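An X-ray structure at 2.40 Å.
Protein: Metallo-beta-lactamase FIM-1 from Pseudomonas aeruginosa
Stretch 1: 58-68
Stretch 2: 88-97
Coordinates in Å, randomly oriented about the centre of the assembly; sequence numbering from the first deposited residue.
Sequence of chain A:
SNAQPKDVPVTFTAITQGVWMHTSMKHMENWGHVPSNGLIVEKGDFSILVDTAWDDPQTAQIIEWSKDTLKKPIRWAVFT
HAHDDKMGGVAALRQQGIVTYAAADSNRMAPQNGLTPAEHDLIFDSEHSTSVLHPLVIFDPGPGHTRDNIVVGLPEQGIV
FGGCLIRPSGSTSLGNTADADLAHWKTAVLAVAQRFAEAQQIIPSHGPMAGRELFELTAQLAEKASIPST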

# COMPACT_ATOMS: atom_id res chain seq x y z
N GLN A 58 -8.27 -2.22 -15.65
CA GLN A 58 -7.75 -3.43 -15.01
C GLN A 58 -8.72 -4.59 -15.16
O GLN A 58 -8.30 -5.74 -15.35
CB GLN A 58 -7.46 -3.16 -13.53
CG GLN A 58 -6.04 -2.67 -13.24
CD GLN A 58 -5.78 -2.47 -11.76
OE1 GLN A 58 -6.68 -2.09 -11.01
NE2 GLN A 58 -4.55 -2.73 -11.33
N THR A 59 -10.03 -4.32 -15.07
CA THR A 59 -11.01 -5.35 -15.38
C THR A 59 -10.95 -5.75 -16.85
O THR A 59 -11.17 -6.92 -17.19
CB THR A 59 -12.42 -4.87 -15.01
OG1 THR A 59 -12.47 -4.53 -13.62
CG2 THR A 59 -13.46 -5.96 -15.28
N ALA A 60 -10.62 -4.80 -17.73
CA ALA A 60 -10.46 -5.13 -19.14
C ALA A 60 -9.31 -6.11 -19.36
O ALA A 60 -9.36 -6.93 -20.27
CB ALA A 60 -10.24 -3.86 -19.96
N GLN A 61 -8.27 -6.03 -18.52
CA GLN A 61 -7.19 -7.01 -18.58
C GLN A 61 -7.71 -8.41 -18.29
O GLN A 61 -7.33 -9.38 -18.96
CB GLN A 61 -6.09 -6.64 -17.59
CG GLN A 61 -5.28 -5.42 -17.98
CD GLN A 61 -4.30 -5.02 -16.89
OE1 GLN A 61 -3.53 -5.84 -16.40
NE2 GLN A 61 -4.33 -3.75 -16.51
N ILE A 62 -8.59 -8.54 -17.29
CA ILE A 62 -9.12 -9.84 -16.92
C ILE A 62 -9.94 -10.43 -18.07
O ILE A 62 -9.82 -11.62 -18.39
CB ILE A 62 -9.96 -9.73 -15.64
CG1 ILE A 62 -9.11 -9.18 -14.49
CG2 ILE A 62 -10.55 -11.08 -15.26
CD1 ILE A 62 -9.90 -8.89 -13.23
N ILE A 63 -10.77 -9.60 -18.71
CA ILE A 63 -11.55 -10.04 -19.86
C ILE A 63 -10.62 -10.53 -20.97
O ILE A 63 -10.82 -11.61 -21.54
CB ILE A 63 -12.46 -8.90 -20.36
CG1 ILE A 63 -13.54 -8.58 -19.32
CG2 ILE A 63 -13.07 -9.25 -21.71
CD1 ILE A 63 -14.30 -7.32 -19.63
N GLU A 64 -9.59 -9.74 -21.28
CA GLU A 64 -8.69 -10.10 -22.36
C GLU A 64 -7.89 -11.35 -22.03
O GLU A 64 -7.66 -12.20 -22.91
CB GLU A 64 -7.76 -8.92 -22.67
CG GLU A 64 -7.58 -8.61 -24.15
CD GLU A 64 -8.87 -8.16 -24.82
OE1 GLU A 64 -8.89 -8.09 -26.07
OE2 GLU A 64 -9.86 -7.86 -24.12
N TRP A 65 -7.46 -11.49 -20.78
CA TRP A 65 -6.73 -12.68 -20.37
C TRP A 65 -7.60 -13.93 -20.48
O TRP A 65 -7.11 -15.00 -20.86
CB TRP A 65 -6.21 -12.52 -18.94
CG TRP A 65 -5.62 -13.76 -18.36
CD1 TRP A 65 -4.32 -14.16 -18.42
CD2 TRP A 65 -6.31 -14.77 -17.61
NE1 TRP A 65 -4.16 -15.36 -17.76
CE2 TRP A 65 -5.37 -15.75 -17.26
CE3 TRP A 65 -7.64 -14.94 -17.21
CZ2 TRP A 65 -5.71 -16.88 -16.52
CZ3 TRP A 65 -7.98 -16.06 -16.47
CH2 TRP A 65 -7.01 -17.02 -16.14
N SER A 66 -8.89 -13.81 -20.15
CA SER A 66 -9.78 -14.96 -20.23
C SER A 66 -10.00 -15.40 -21.67
O SER A 66 -10.29 -16.58 -21.92
CB SER A 66 -11.12 -14.64 -19.57
OG SER A 66 -11.92 -13.84 -20.43
N LYS A 67 -9.88 -14.48 -22.63
CA LYS A 67 -10.05 -14.81 -24.03
C LYS A 67 -8.76 -15.25 -24.70
O LYS A 67 -8.76 -16.22 -25.47
CB LYS A 67 -10.63 -13.61 -24.79
CG LYS A 67 -12.07 -13.25 -24.44
CD LYS A 67 -12.75 -12.51 -25.59
CE LYS A 67 -12.07 -11.19 -25.91
NZ LYS A 67 -12.68 -10.05 -25.18
N ASP A 68 -7.65 -14.57 -24.42
CA ASP A 68 -6.40 -14.82 -25.13
C ASP A 68 -5.57 -15.94 -24.51
O ASP A 68 -4.99 -16.75 -25.25
CB ASP A 68 -5.56 -13.53 -25.19
CG ASP A 68 -6.24 -12.43 -25.98
OD1 ASP A 68 -7.09 -12.76 -26.84
OD2 ASP A 68 -5.93 -11.25 -25.75
N GLY A 88 -15.85 -2.12 -9.24
CA GLY A 88 -15.23 -0.97 -9.88
C GLY A 88 -15.25 -1.02 -11.39
O GLY A 88 -15.24 0.02 -12.05
N GLY A 89 -15.27 -2.23 -11.96
CA GLY A 89 -15.22 -2.37 -13.40
C GLY A 89 -16.44 -3.05 -13.99
O GLY A 89 -16.35 -3.76 -14.99
N VAL A 90 -17.61 -2.82 -13.37
CA VAL A 90 -18.84 -3.43 -13.85
C VAL A 90 -19.19 -2.93 -15.24
O VAL A 90 -19.64 -3.70 -16.10
CB VAL A 90 -19.99 -3.17 -12.85
CG1 VAL A 90 -21.33 -3.51 -13.47
CG2 VAL A 90 -19.77 -3.98 -11.59
N ALA A 91 -18.98 -1.64 -15.50
CA ALA A 91 -19.33 -1.06 -16.79
C ALA A 91 -18.56 -1.73 -17.93
O ALA A 91 -19.11 -1.96 -19.01
CB ALA A 91 -19.06 0.44 -16.79
N ALA A 92 -17.28 -2.06 -17.70
CA ALA A 92 -16.50 -2.73 -18.73
C ALA A 92 -17.06 -4.11 -19.04
O ALA A 92 -16.97 -4.57 -20.19
CB ALA A 92 -15.04 -2.83 -18.29
N LEU A 93 -17.64 -4.78 -18.05
CA LEU A 93 -18.25 -6.09 -18.29
C LEU A 93 -19.55 -5.95 -19.09
O LEU A 93 -19.76 -6.65 -20.08
CB LEU A 93 -18.50 -6.80 -16.96
CG LEU A 93 -17.27 -7.05 -16.09
CD1 LEU A 93 -17.68 -7.51 -14.70
CD2 LEU A 93 -16.36 -8.08 -16.73
N ARG A 94 -20.42 -5.03 -18.67
CA ARG A 94 -21.70 -4.86 -19.35
C ARG A 94 -21.52 -4.32 -20.77
O ARG A 94 -22.36 -4.57 -21.64
CB ARG A 94 -22.61 -3.94 -18.54
CG ARG A 94 -22.87 -4.45 -17.12
CD ARG A 94 -23.86 -3.57 -16.38
NE ARG A 94 -25.20 -3.65 -16.95
CZ ARG A 94 -26.28 -3.06 -16.43
NH1 ARG A 94 -26.17 -2.34 -15.32
NH2 ARG A 94 -27.46 -3.18 -17.02
N GLN A 95 -20.43 -3.59 -21.01
CA GLN A 95 -20.10 -3.19 -22.38
C GLN A 95 -19.79 -4.40 -23.25
O GLN A 95 -20.18 -4.45 -24.42
CB GLN A 95 -18.92 -2.21 -22.37
CG GLN A 95 -18.06 -2.26 -23.62
CD GLN A 95 -16.86 -1.33 -23.55
OE1 GLN A 95 -16.37 -1.02 -22.46
NE2 GLN A 95 -16.39 -0.88 -24.70
N GLN A 96 -19.09 -5.38 -22.69
CA GLN A 96 -18.71 -6.59 -23.40
C GLN A 96 -19.82 -7.63 -23.46
O GLN A 96 -19.59 -8.73 -23.96
CB GLN A 96 -17.46 -7.21 -22.75
CG GLN A 96 -16.19 -6.42 -22.98
CD GLN A 96 -15.62 -6.62 -24.37
OE1 GLN A 96 -15.07 -7.67 -24.68
NE2 GLN A 96 -15.75 -5.61 -25.21
N GLY A 97 -21.01 -7.31 -22.96
CA GLY A 97 -22.12 -8.24 -23.01
C GLY A 97 -22.11 -9.32 -21.95
O GLY A 97 -22.82 -10.32 -22.10

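Two helices of the metallo-beta-lactamase FIM-1 meet here in a small, mainly apolar side-chain contact in which the backbones come nearest at a glycine, and that gives way to polar side chains at its far end. The axes of helix 58-68 and helix 90-95 run in broadly the same direction, 39° apart, and come no closer than 9.1 Å, a separation at which side chains rather than backbones usually fill the space between.

The exception illustrates a familiar principle: glycine buys proximity. Gly89, at the N-cap position of the second helix, lies with its CA 5.5 Å from the CA of Thr59, and Thr59 OG1 sits 3.5 Å from Gly89 CA. A CB built in ideal geometry on Gly89 would fall 2.0 Å from Thr59 OG1, a clear clash, so the absence of a side chain is what accommodates the hydroxyl. That hydroxyl finds its hydrogen bond elsewhere in the structure.

One turn further along, Ile63 supplies the apolar centre. Its CA-to-CB bond points toward the second helix, and its m,t rotamer carries CD1 to 3.6 Å from Leu93 CD2. Leu93 starts sideways, but its end comes nearer, so the same CD2 also lies 3.9 Å from Thr59 CG2 and packs against two residues a helical turn apart. Ile63 CD1 further approaches the backbone, 3.9 Å from Ala92 O.

Beyond these apolar residues, Gln96 follows the last helical turn and reaches back across. Its OE1 is 3.9 Å from Ile63 CG2 and 3.4 Å from Lys67 NZ, a spacing that leaves a hydrogen bond undecided. The same ammonium group makes a long salt bridge within its own helix, with Lys67 NZ 3.7 Å from Glu64 OE2. In all, the two stretches bury 284 Å² between them, much of it from Thr59, Ile63 and Leu93, with Gln96 adding a polar share.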